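Local coordinates for response regulator receiver protein (PDB 4XLT), which probably acts as a phosphoryl-accepting receiver in bacterial signal transduction, at residues D43-Q48 / F69-H74; F6-D11 / F17-L22; Q111-P116 / R123-R128. One frame throughout, in Å; residues are numbered along the deposited sequence.

Contact 1: D43-Q48 / F69-H74; sequences DHLRSQ and FEFTEH
Arg46 and His74 have the nearest pair of CA atoms, 9.9 Å apart, so the last turn of helix 38-46 and the end of helix 68-75 are kept at side-chain distance and only two pairs of residues meet. The buried pair is Leu45 with Phe71. Methyl CD1 of Leu45 lies 4.2 Å from CZ of Phe71, at the far end of a ring that reaches across the gap because its CG is anti to the backbone N (chi1 177°). The approach to the ring is oblique, an ordinary apolar contact. Ala38, Ala41 and Ile42 of helix 38-46 also touch the Phe71 ring, while Leu45 rests in addition on Ile7 and Ile57 of the central sheet. This is the three-layer alpha/beta fold of receiver domains, with helices packed on a parallel five-stranded sheet: here two helices meet each other and strand residues at once. Toward the surface the second pair takes over. The Arg46 side chain, extended from CG to NE, brings NH2 to 3.4 Å from His74 ND1, with the guanidinium and imidazole planes turned 66° against each other, far from a parallel stack. Arg46 NH1 forms a salt bridge with Glu104 of the second subunit, which probably helps to fix where the guanidinium lies. In the turn through Ser47 and Gln48 the carbonyl oxygen of His44 is gripped by several donors. Ser47 OG binds His44 O at 2.7 Å, and Gln48 NE2 reaches the same oxygen at 3.0 Å with an N-H...O angle of 159°, the acceptor lying in the plane of the Gln48 amide; the backbone N of Ser47 adds a third bond.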
loop_
_atom_site.group_PDB
_atom_site.type_symbol
_atom_site.label_atom_id
_atom_site.label_comp_id
_atom_site.label_asym_id
_atom_site.label_seq_id
_atom_site.Cartn_x
_atom_site.Cartn_y
_atom_site.Cartn_z
ATOM N N ASP A 43 -6.135 -16.156 -10.279
ATOM C CA ASP A 43 -5.122 -17.209 -10.305
ATOM C C ASP A 43 -3.821 -16.729 -10.941
ATOM O O ASP A 43 -2.739 -16.982 -10.415
ATOM C CB ASP A 43 -5.636 -18.441 -11.057
ATOM C CG ASP A 43 -6.702 -19.195 -10.288
ATOM O OD1 ASP A 43 -6.825 -18.970 -9.066
ATOM O OD2 ASP A 43 -7.409 -20.019 -10.906
ATOM N N HIS A 44 -3.932 -16.042 -12.073
ATOM C CA HIS A 44 -2.756 -15.504 -12.749
ATOM C C HIS A 44 -2.032 -14.470 -11.888
ATOM O O HIS A 44 -0.801 -14.450 -11.830
ATOM C CB HIS A 44 -3.141 -14.883 -14.088
ATOM C CG HIS A 44 -2.045 -14.075 -14.711
ATOM N ND1 HIS A 44 -2.043 -12.698 -14.712
ATOM C CD2 HIS A 44 -0.905 -14.454 -15.338
ATOM C CE1 HIS A 44 -0.955 -12.260 -15.319
ATOM N NE2 HIS A 44 -0.247 -13.306 -15.707
ATOM N N LEU A 45 -2.797 -13.616 -11.218
ATOM C CA LEU A 45 -2.215 -12.573 -10.379
ATOM C C LEU A 45 -1.501 -13.155 -9.159
ATOM O O LEU A 45 -0.491 -12.621 -8.711
ATOM C CB LEU A 45 -3.293 -11.581 -9.937
ATOM C CG LEU A 45 -3.861 -10.687 -11.043
ATOM C CD1 LEU A 45 -4.990 -9.816 -10.516
ATOM C CD2 LEU A 45 -2.760 -9.830 -11.647
ATOM N N ARG A 46 -2.018 -14.259 -8.631
ATOM C CA ARG A 46 -1.431 -14.880 -7.448
ATOM C C ARG A 46 -0.071 -15.507 -7.740
ATOM O O ARG A 46 0.679 -15.828 -6.817
ATOM C CB ARG A 46 -2.377 -15.935 -6.873
ATOM C CG ARG A 46 -3.514 -15.356 -6.050
ATOM C CD ARG A 46 -4.545 -16.413 -5.695
ATOM N NE ARG A 46 -5.629 -15.862 -4.886
ATOM C CZ ARG A 46 -6.767 -16.496 -4.626
ATOM N NH1 ARG A 46 -6.983 -17.710 -5.117
ATOM N NH2 ARG A 46 -7.696 -15.912 -3.880
ATOM N N SER A 47 0.247 -15.679 -9.018
ATOM C CA SER A 47 1.526 -16.261 -9.404
ATOM C C SER A 47 2.557 -15.183 -9.737
ATOM O O SER A 47 3.704 -15.489 -10.060
ATOM C CB SER A 47 1.350 -17.207 -10.595
ATOM O OG SER A 47 0.996 -16.497 -11.769
ATOM N N GLN A 48 2.147 -13.920 -9.648
ATOM C CA GLN A 48 3.032 -12.809 -9.982
ATOM C C GLN A 48 3.784 -12.296 -8.759
ATOM O O GLN A 48 3.324 -12.438 -7.628
ATOM C CB GLN A 48 2.238 -11.665 -10.616
ATOM C CG GLN A 48 1.362 -12.083 -11.786
ATOM C CD GLN A 48 2.152 -12.710 -12.918
ATOM O OE1 GLN A 48 3.171 -12.174 -13.352
ATOM N NE2 GLN A 48 1.683 -13.855 -13.399
ATOM N N PHE A 69 -17.177 -6.183 -7.761
ATOM C CA PHE A 69 -16.945 -5.871 -6.354
ATOM C C PHE A 69 -16.789 -7.134 -5.509
ATOM O O PHE A 69 -16.757 -7.072 -4.280
ATOM C CB PHE A 69 -18.074 -4.994 -5.814
ATOM C CG PHE A 69 -18.286 -3.738 -6.610
ATOM C CD1 PHE A 69 -17.300 -2.766 -6.664
ATOM C CD2 PHE A 69 -19.461 -3.533 -7.310
ATOM C CE1 PHE A 69 -17.485 -1.611 -7.400
ATOM C CE2 PHE A 69 -19.653 -2.379 -8.046
ATOM C CZ PHE A 69 -18.662 -1.418 -8.094
ATOM N N GLU A 70 -16.702 -8.278 -6.180
ATOM C CA GLU A 70 -16.265 -9.509 -5.535
ATOM C C GLU A 70 -14.837 -9.797 -5.974
ATOM O O GLU A 70 -14.051 -10.389 -5.234
ATOM C CB GLU A 70 -17.184 -10.683 -5.880
ATOM C CG GLU A 70 -18.580 -10.595 -5.279
ATOM C CD GLU A 70 -19.566 -9.860 -6.171
ATOM O OE1 GLU A 70 -20.671 -10.396 -6.397
ATOM O OE2 GLU A 70 -19.241 -8.748 -6.639
ATOM N N PHE A 71 -14.508 -9.366 -7.189
ATOM C CA PHE A 71 -13.154 -9.495 -7.710
ATOM C C PHE A 71 -12.180 -8.671 -6.879
ATOM O O PHE A 71 -11.069 -9.114 -6.593
ATOM C CB PHE A 71 -13.092 -9.058 -9.176
ATOM C CG PHE A 71 -11.708 -9.106 -9.767
ATOM C CD1 PHE A 71 -11.260 -10.243 -10.413
ATOM C CD2 PHE A 71 -10.857 -8.012 -9.678
ATOM C CE1 PHE A 71 -9.989 -10.294 -10.958
ATOM C CE2 PHE A 71 -9.583 -8.057 -10.218
ATOM C CZ PHE A 71 -9.150 -9.200 -10.862
ATOM N N THR A 72 -12.598 -7.466 -6.504
ATOM C CA THR A 72 -11.742 -6.563 -5.743
ATOM C C THR A 72 -11.443 -7.112 -4.356
ATOM O O THR A 72 -10.391 -6.829 -3.786
ATOM C CB THR A 72 -12.370 -5.166 -5.604
ATOM O OG1 THR A 72 -13.711 -5.288 -5.108
ATOM C CG2 THR A 72 -12.384 -4.459 -6.949
ATOM N N GLU A 73 -12.370 -7.896 -3.816
ATOM C CA GLU A 73 -12.173 -8.500 -2.505
ATOM C C GLU A 73 -11.030 -9.507 -2.552
ATOM O O GLU A 73 -10.179 -9.534 -1.662
ATOM C CB GLU A 73 -13.455 -9.171 -2.015
ATOM C CG GLU A 73 -14.631 -8.222 -1.889
ATOM C CD GLU A 73 -15.749 -8.800 -1.049
ATOM O OE1 GLU A 73 -15.449 -9.595 -0.133
ATOM O OE2 GLU A 73 -16.925 -8.463 -1.305
ATOM N N HIS A 74 -11.015 -10.328 -3.597
ATOM C CA HIS A 74 -9.917 -11.261 -3.812
ATOM C C HIS A 74 -8.653 -10.524 -4.231
ATOM O O HIS A 74 -7.546 -10.942 -3.901
ATOM C CB HIS A 74 -10.294 -12.304 -4.859
ATOM C CG HIS A 74 -11.224 -13.356 -4.345
ATOM N ND1 HIS A 74 -10.791 -14.421 -3.585
ATOM C CD2 HIS A 74 -12.563 -13.504 -4.473
ATOM C CE1 HIS A 74 -11.823 -15.182 -3.271
ATOM N NE2 HIS A 74 -12.910 -14.648 -3.797
#

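Contact 2: F6-D11 / F17-L22; sequences FIIVDD and FTQEKL
Ile8 pushes its CD1 methyl against the inner side of helix 13-25, where it overlaps the aliphatic base of Gln19 and the neighbouring backbone. CD1 is 3.8 Å from Gln19 CG and 3.9 Å from Gln19 CB, so one methyl covers the first two carbons of that side chain, and the two side chains cross at about a right angle. The same methyl also packs 3.7 Å from the backbone N of Glu20, with Glu20 CB a little farther off. Ile8 reaches this far because CG1 is anti to its carbonyl carbon and the chain then runs straight on to CD1 (chi2 174°). The setting is the first beta-alpha-beta unit of the receiver fold: strand 4-9 leads into helix 13-25, which returns the chain to the parallel neighbour 31-35. Leu16, Leu23 and Val32 close in around Ile8 and make its surroundings largely apolar. In the conformer modelled here Gln19 bends at chi2 (65°), which leads its amide away from the strand; a second conformer was also deposited, so the amide's place is less certain than that of CB. Beyond the end of the strand the chemistry changes abruptly: Asp10 touches Asp60, the predicted phosphorylation site.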
loop_
_atom_site.group_PDB
_atom_site.type_symbol
_atom_site.label_atom_id
_atom_site.label_comp_id
_atom_site.label_asym_id
_atom_site.label_seq_id
_atom_site.Cartn_x
_atom_site.Cartn_y
_atom_site.Cartn_z
ATOM N N PHE A 6 -1.262 -5.164 -20.239
ATOM C CA PHE A 6 -2.692 -4.967 -20.061
ATOM C C PHE A 6 -3.400 -6.283 -19.787
ATOM O O PHE A 6 -3.193 -7.277 -20.481
ATOM C CB PHE A 6 -3.301 -4.286 -21.284
ATOM C CG PHE A 6 -3.258 -2.785 -21.225
ATOM C CD1 PHE A 6 -2.065 -2.107 -21.406
ATOM C CD2 PHE A 6 -4.412 -2.053 -20.992
ATOM C CE1 PHE A 6 -2.020 -0.724 -21.360
ATOM C CE2 PHE A 6 -4.376 -0.671 -20.942
ATOM C CZ PHE A 6 -3.178 -0.005 -21.126
ATOM N N ILE A 7 -4.234 -6.275 -18.756
ATOM C CA ILE A 7 -5.040 -7.431 -18.410
ATOM C C ILE A 7 -6.512 -7.058 -18.484
ATOM O O ILE A 7 -6.966 -6.157 -17.781
ATOM C CB ILE A 7 -4.702 -7.950 -17.004
ATOM C CG1 ILE A 7 -3.235 -8.384 -16.942
ATOM C CG2 ILE A 7 -5.627 -9.097 -16.619
ATOM C CD1 ILE A 7 -2.774 -8.799 -15.566
ATOM N N ILE A 8 -7.252 -7.738 -19.350
ATOM C CA ILE A 8 -8.680 -7.487 -19.474
ATOM C C ILE A 8 -9.461 -8.634 -18.850
ATOM O O ILE A 8 -9.181 -9.804 -19.114
ATOM C CB ILE A 8 -9.107 -7.307 -20.944
ATOM C CG1 ILE A 8 -8.157 -6.348 -21.662
ATOM C CG2 ILE A 8 -10.537 -6.795 -21.025
ATOM C CD1 ILE A 8 -8.424 -6.219 -23.151
ATOM N N VAL A 9 -10.428 -8.288 -18.005
ATOM C CA VAL A 9 -11.281 -9.270 -17.345
ATOM C C VAL A 9 -12.738 -8.976 -17.676
ATOM O O VAL A 9 -13.313 -8.014 -17.168
ATOM C CB VAL A 9 -11.089 -9.263 -15.814
ATOM C CG1 VAL A 9 -11.858 -10.412 -15.178
ATOM C CG2 VAL A 9 -9.612 -9.346 -15.460
ATOM N N ASP A 10 -13.330 -9.801 -18.533
ATOM C CA ASP A 10 -14.695 -9.574 -19.004
ATOM C C ASP A 10 -15.389 -10.902 -19.312
ATOM O O ASP A 10 -14.825 -11.765 -19.985
ATOM C CB ASP A 10 -14.683 -8.672 -20.245
ATOM C CG ASP A 10 -16.036 -8.025 -20.527
ATOM O OD1 ASP A 10 -17.087 -8.658 -20.279
ATOM O OD2 ASP A 10 -16.045 -6.873 -21.008
ATOM N N ASP A 11 -16.613 -11.062 -18.818
ATOM C CA ASP A 11 -17.371 -12.289 -19.052
ATOM C C ASP A 11 -17.912 -12.332 -20.477
ATOM O O ASP A 11 -18.267 -13.399 -20.983
ATOM C CB ASP A 11 -18.521 -12.416 -18.053
ATOM C CG ASP A 11 -19.558 -11.324 -18.219
ATOM O OD1 ASP A 11 -19.166 -10.166 -18.474
ATOM O OD2 ASP A 11 -20.764 -11.626 -18.102
ATOM N N PHE A 17 -12.439 -9.843 -26.696
ATOM C CA PHE A 17 -11.584 -9.858 -27.878
ATOM C C PHE A 17 -11.589 -8.521 -28.614
ATOM O O PHE A 17 -10.563 -8.101 -29.149
ATOM C CB PHE A 17 -12.009 -10.979 -28.827
ATOM C CG PHE A 17 -11.572 -12.342 -28.379
ATOM C CD1 PHE A 17 -10.330 -12.836 -28.744
ATOM C CD2 PHE A 17 -12.395 -13.125 -27.587
ATOM C CE1 PHE A 17 -9.919 -14.091 -28.332
ATOM C CE2 PHE A 17 -11.988 -14.381 -27.171
ATOM C CZ PHE A 17 -10.750 -14.863 -27.544
ATOM N N THR A 18 -12.742 -7.858 -28.636
ATOM C CA THR A 18 -12.857 -6.552 -29.277
ATOM C C THR A 18 -11.953 -5.529 -28.601
ATOM O O THR A 18 -11.222 -4.795 -29.268
ATOM C CB THR A 18 -14.306 -6.033 -29.252
ATOM O OG1 THR A 18 -15.148 -6.927 -29.993
ATOM C CG2 THR A 18 -14.387 -4.645 -29.869
ATOM N N GLN A 19 -12.009 -5.490 -27.274
ATOM C CA GLN A 19 -11.184 -4.577 -26.493
ATOM C C GLN A 19 -9.706 -4.867 -26.708
ATOM O O GLN A 19 -8.896 -3.950 -26.857
ATOM C CB GLN A 19 -11.527 -4.678 -25.006
ATOM C CG GLN A 19 -10.914 -3.580 -24.161
ATOM C CD GLN A 19 -11.454 -2.211 -24.521
ATOM O OE1 GLN A 19 -10.794 -1.430 -25.208
ATOM N NE2 GLN A 19 -12.664 -1.914 -24.062
ATOM N N GLU A 20 -9.366 -6.153 -26.725
ATOM C CA GLU A 20 -7.993 -6.589 -26.959
ATOM C C GLU A 20 -7.495 -6.074 -28.301
ATOM O O GLU A 20 -6.370 -5.592 -28.418
ATOM C CB GLU A 20 -7.894 -8.115 -26.915
ATOM C CG GLU A 20 -6.523 -8.661 -27.293
ATOM C CD GLU A 20 -6.484 -10.179 -27.331
ATOM O OE1 GLU A 20 -7.561 -10.805 -27.418
ATOM O OE2 GLU A 20 -5.373 -10.748 -27.274
ATOM N N LYS A 21 -8.361 -6.175 -29.305
ATOM C CA LYS A 21 -8.067 -5.718 -30.656
ATOM C C LYS A 21 -7.741 -4.227 -30.689
ATOM O O LYS A 21 -6.747 -3.817 -31.286
ATOM C CB LYS A 21 -9.253 -6.019 -31.576
ATOM C CG LYS A 21 -9.036 -5.684 -33.039
ATOM C CD LYS A 21 -10.350 -5.759 -33.806
ATOM C CE LYS A 21 -11.073 -7.074 -33.542
ATOM N NZ LYS A 21 -12.419 -7.120 -34.180
ATOM N N LEU A 22 -8.577 -3.423 -30.038
ATOM C CA LEU A 22 -8.405 -1.971 -30.038
ATOM C C LEU A 22 -7.117 -1.538 -29.339
ATOM O O LEU A 22 -6.409 -0.657 -29.823
ATOM C CB LEU A 22 -9.608 -1.291 -29.380
ATOM C CG LEU A 22 -10.978 -1.556 -30.011
ATOM C CD1 LEU A 22 -12.044 -0.676 -29.374
ATOM C CD2 LEU A 22 -10.940 -1.352 -31.519
#

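Contact 3: Q111-P116 / R123-R128; sequences QLLPKP and RELLKR
Leu125 reaches from helix 119-129 toward strand 109-114 and meets two residues on the same side of that strand, Gln111 and Leu113, whose surroundings differ. The inner part is apolar: CD2 of Leu125 lies 4.0 Å from CD2 of Leu113, and both leucines also touch Phe89 of the adjacent strand. Leu121 and Leu122, earlier in the same helix, press on Leu113 as well, so this half is packed from several directions. Toward the outer side the partner is a flat amide. With CG anti to the backbone N (chi1 -174°) and the chain extended beyond it, Gln111 carries OE1 to 3.4 Å from Leu125 CD2 and 3.7 Å from Leu125 CD1, while CD of the amide is 3.8 Å from CD2. Replacing Gln111 with alanine would probably uncover the outer side of the Leu125 methyls and leave a gap between the edge strand and the helix. On the solvent side, Lys127 NZ bridges to Glu124 OE1 at 2.8 Å from above the carboxylate plane, a salt bridge within the helix that does not join it to the strand. The contact thus joins the last strand of the receiver sheet to the closing helix of the fold. With a carbonyl oxygen set against methyl groups and no polar pair bonded between the segments, cohesion here probably rests on van der Waals packing and burial.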
loop_
_atom_site.group_PDB
_atom_site.type_symbol
_atom_site.label_atom_id
_atom_site.label_comp_id
_atom_site.label_asym_id
_atom_site.label_seq_id
_atom_site.Cartn_x
_atom_site.Cartn_y
_atom_site.Cartn_z
ATOM N N GLN A 111 -10.779 4.366 -11.258
ATOM C CA GLN A 111 -11.802 5.119 -11.961
ATOM C C GLN A 111 -12.695 4.201 -12.782
ATOM O O GLN A 111 -12.243 3.185 -13.312
ATOM C CB GLN A 111 -11.156 6.175 -12.860
ATOM C CG GLN A 111 -12.143 7.108 -13.533
ATOM C CD GLN A 111 -11.462 8.237 -14.275
ATOM O OE1 GLN A 111 -10.373 8.672 -13.900
ATOM N NE2 GLN A 111 -12.098 8.715 -15.335
ATOM N N LEU A 112 -13.969 4.561 -12.875
ATOM C CA LEU A 112 -14.912 3.835 -13.707
ATOM C C LEU A 112 -14.913 4.404 -15.122
ATOM O O LEU A 112 -15.210 5.579 -15.326
ATOM C CB LEU A 112 -16.311 3.896 -13.095
ATOM C CG LEU A 112 -17.470 3.354 -13.930
ATOM C CD1 LEU A 112 -17.200 1.926 -14.377
ATOM C CD2 LEU A 112 -18.759 3.435 -13.129
ATOM N N LEU A 113 -14.569 3.566 -16.095
ATOM C CA LEU A 113 -14.531 3.981 -17.493
ATOM C C LEU A 113 -15.726 3.428 -18.264
ATOM O O LEU A 113 -16.161 2.304 -18.021
ATOM C CB LEU A 113 -13.226 3.526 -18.143
ATOM C CG LEU A 113 -11.977 3.929 -17.360
ATOM C CD1 LEU A 113 -10.719 3.327 -17.971
ATOM C CD2 LEU A 113 -11.875 5.445 -17.283
ATOM N N PRO A 114 -16.268 4.222 -19.197
ATOM C CA PRO A 114 -17.424 3.783 -19.983
ATOM C C PRO A 114 -17.043 2.865 -21.145
ATOM O O PRO A 114 -15.910 2.916 -21.626
ATOM C CB PRO A 114 -18.008 5.099 -20.499
ATOM C CG PRO A 114 -16.820 5.992 -20.628
ATOM C CD PRO A 114 -15.879 5.610 -19.511
ATOM N N LYS A 115 -17.985 2.029 -21.573
ATOM C CA LYS A 115 -17.824 1.226 -22.782
ATOM C C LYS A 115 -18.517 1.905 -23.960
ATOM O O LYS A 115 -19.617 2.435 -23.811
ATOM C CB LYS A 115 -18.391 -0.180 -22.591
ATOM C CG LYS A 115 -17.501 -1.134 -21.815
ATOM C CD LYS A 115 -18.093 -2.534 -21.849
ATOM C CE LYS A 115 -17.185 -3.555 -21.189
ATOM N NZ LYS A 115 -17.751 -4.926 -21.328
ATOM N N PRO A 116 -17.877 1.890 -25.142
ATOM C CA PRO A 116 -16.564 1.285 -25.392
ATOM C C PRO A 116 -15.422 2.150 -24.872
ATOM O O PRO A 116 -15.615 3.338 -24.620
ATOM C CB PRO A 116 -16.519 1.180 -26.916
ATOM C CG PRO A 116 -17.341 2.336 -27.377
ATOM C CD PRO A 116 -18.453 2.476 -26.366
ATOM N N ARG A 123 -5.151 6.783 -22.440
ATOM C CA ARG A 123 -3.742 7.114 -22.637
ATOM C C ARG A 123 -3.329 8.324 -21.801
ATOM O O ARG A 123 -2.236 8.356 -21.229
ATOM C CB ARG A 123 -3.460 7.367 -24.121
ATOM C CG ARG A 123 -2.135 8.063 -24.408
ATOM C CD ARG A 123 -1.402 7.404 -25.568
ATOM N NE ARG A 123 -2.292 7.117 -26.691
ATOM C CZ ARG A 123 -1.982 6.309 -27.699
ATOM N NH1 ARG A 123 -0.804 5.703 -27.728
ATOM N NH2 ARG A 123 -2.853 6.101 -28.678
ATOM N N GLU A 124 -4.208 9.316 -21.725
ATOM C CA GLU A 124 -3.939 10.491 -20.909
ATOM C C GLU A 124 -3.982 10.114 -19.434
ATOM O O GLU A 124 -3.168 10.573 -18.634
ATOM C CB GLU A 124 -4.946 11.604 -21.210
ATOM C CG GLU A 124 -4.501 12.984 -20.749
ATOM C CD GLU A 124 -3.264 13.481 -21.481
ATOM O OE1 GLU A 124 -3.001 13.003 -22.606
ATOM O OE2 GLU A 124 -2.553 14.349 -20.932
ATOM N N LEU A 125 -4.936 9.256 -19.091
ATOM C CA LEU A 125 -5.116 8.805 -17.719
ATOM C C LEU A 125 -3.926 7.968 -17.244
ATOM O O LEU A 125 -3.622 7.930 -16.052
ATOM C CB LEU A 125 -6.415 8.007 -17.600
ATOM C CG LEU A 125 -7.027 7.854 -16.208
ATOM C CD1 LEU A 125 -7.100 9.199 -15.503
ATOM C CD2 LEU A 125 -8.411 7.235 -16.316
ATOM N N LEU A 126 -3.250 7.305 -18.178
ATOM C CA LEU A 126 -2.072 6.512 -17.835
ATOM C C LEU A 126 -0.883 7.397 -17.470
ATOM O O LEU A 126 0.001 6.975 -16.723
ATOM C CB LEU A 126 -1.692 5.581 -18.987
ATOM C CG LEU A 126 -2.680 4.463 -19.315
ATOM C CD1 LEU A 126 -2.131 3.580 -20.423
ATOM C CD2 LEU A 126 -3.007 3.647 -18.076
ATOM N N LYS A 127 -0.862 8.616 -18.004
ATOM C CA LYS A 127 0.184 9.577 -17.666
ATOM C C LYS A 127 0.119 9.928 -16.185
ATOM O O LYS A 127 1.146 10.139 -15.539
ATOM C CB LYS A 127 0.058 10.850 -18.508
ATOM C CG LYS A 127 0.293 10.670 -20.003
ATOM C CD LYS A 127 0.386 12.026 -20.702
ATOM C CE LYS A 127 0.532 11.888 -22.211
ATOM N NZ LYS A 127 -0.710 11.378 -22.857
ATOM N N ARG A 128 -1.100 9.987 -15.656
ATOM C CA ARG A 128 -1.320 10.323 -14.255
ATOM C C ARG A 128 -0.884 9.207 -13.309
ATOM O O ARG A 128 -0.301 9.469 -12.256
ATOM C CB ARG A 128 -2.798 10.651 -14.013
ATOM C CG ARG A 128 -3.208 12.063 -14.409
ATOM C CD ARG A 128 -4.698 12.301 -14.178
ATOM N NE ARG A 128 -5.128 11.897 -12.839
ATOM C CZ ARG A 128 -6.378 11.996 -12.392
ATOM N NH1 ARG A 128 -7.326 12.492 -13.178
ATOM N NH2 ARG A 128 -6.686 11.602 -11.162
#

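Contacts 2 and 3 are buried and each sets a helix on its own strand of the same parallel sheet, 4-9 and the edge strand 109-114; the centres of the two contacts are about 14 Å apart. Contact 1 instead joins two helices and is only partly buried, with an apolar half and a polar outer half, where Arg46 reaches the second subunit. It touches contact 2 where His44 packs on Ile7, whereas contacts 1 and 3 lie on opposite sides of the chain's centre. Contacts 2 and 3 meet twice: Phe6 packs on Leu126, and the salt bridge from Asp10 OD2 to Lys115 NZ, 2.6 Å, ties the strand ends at the predicted phosphorylation site.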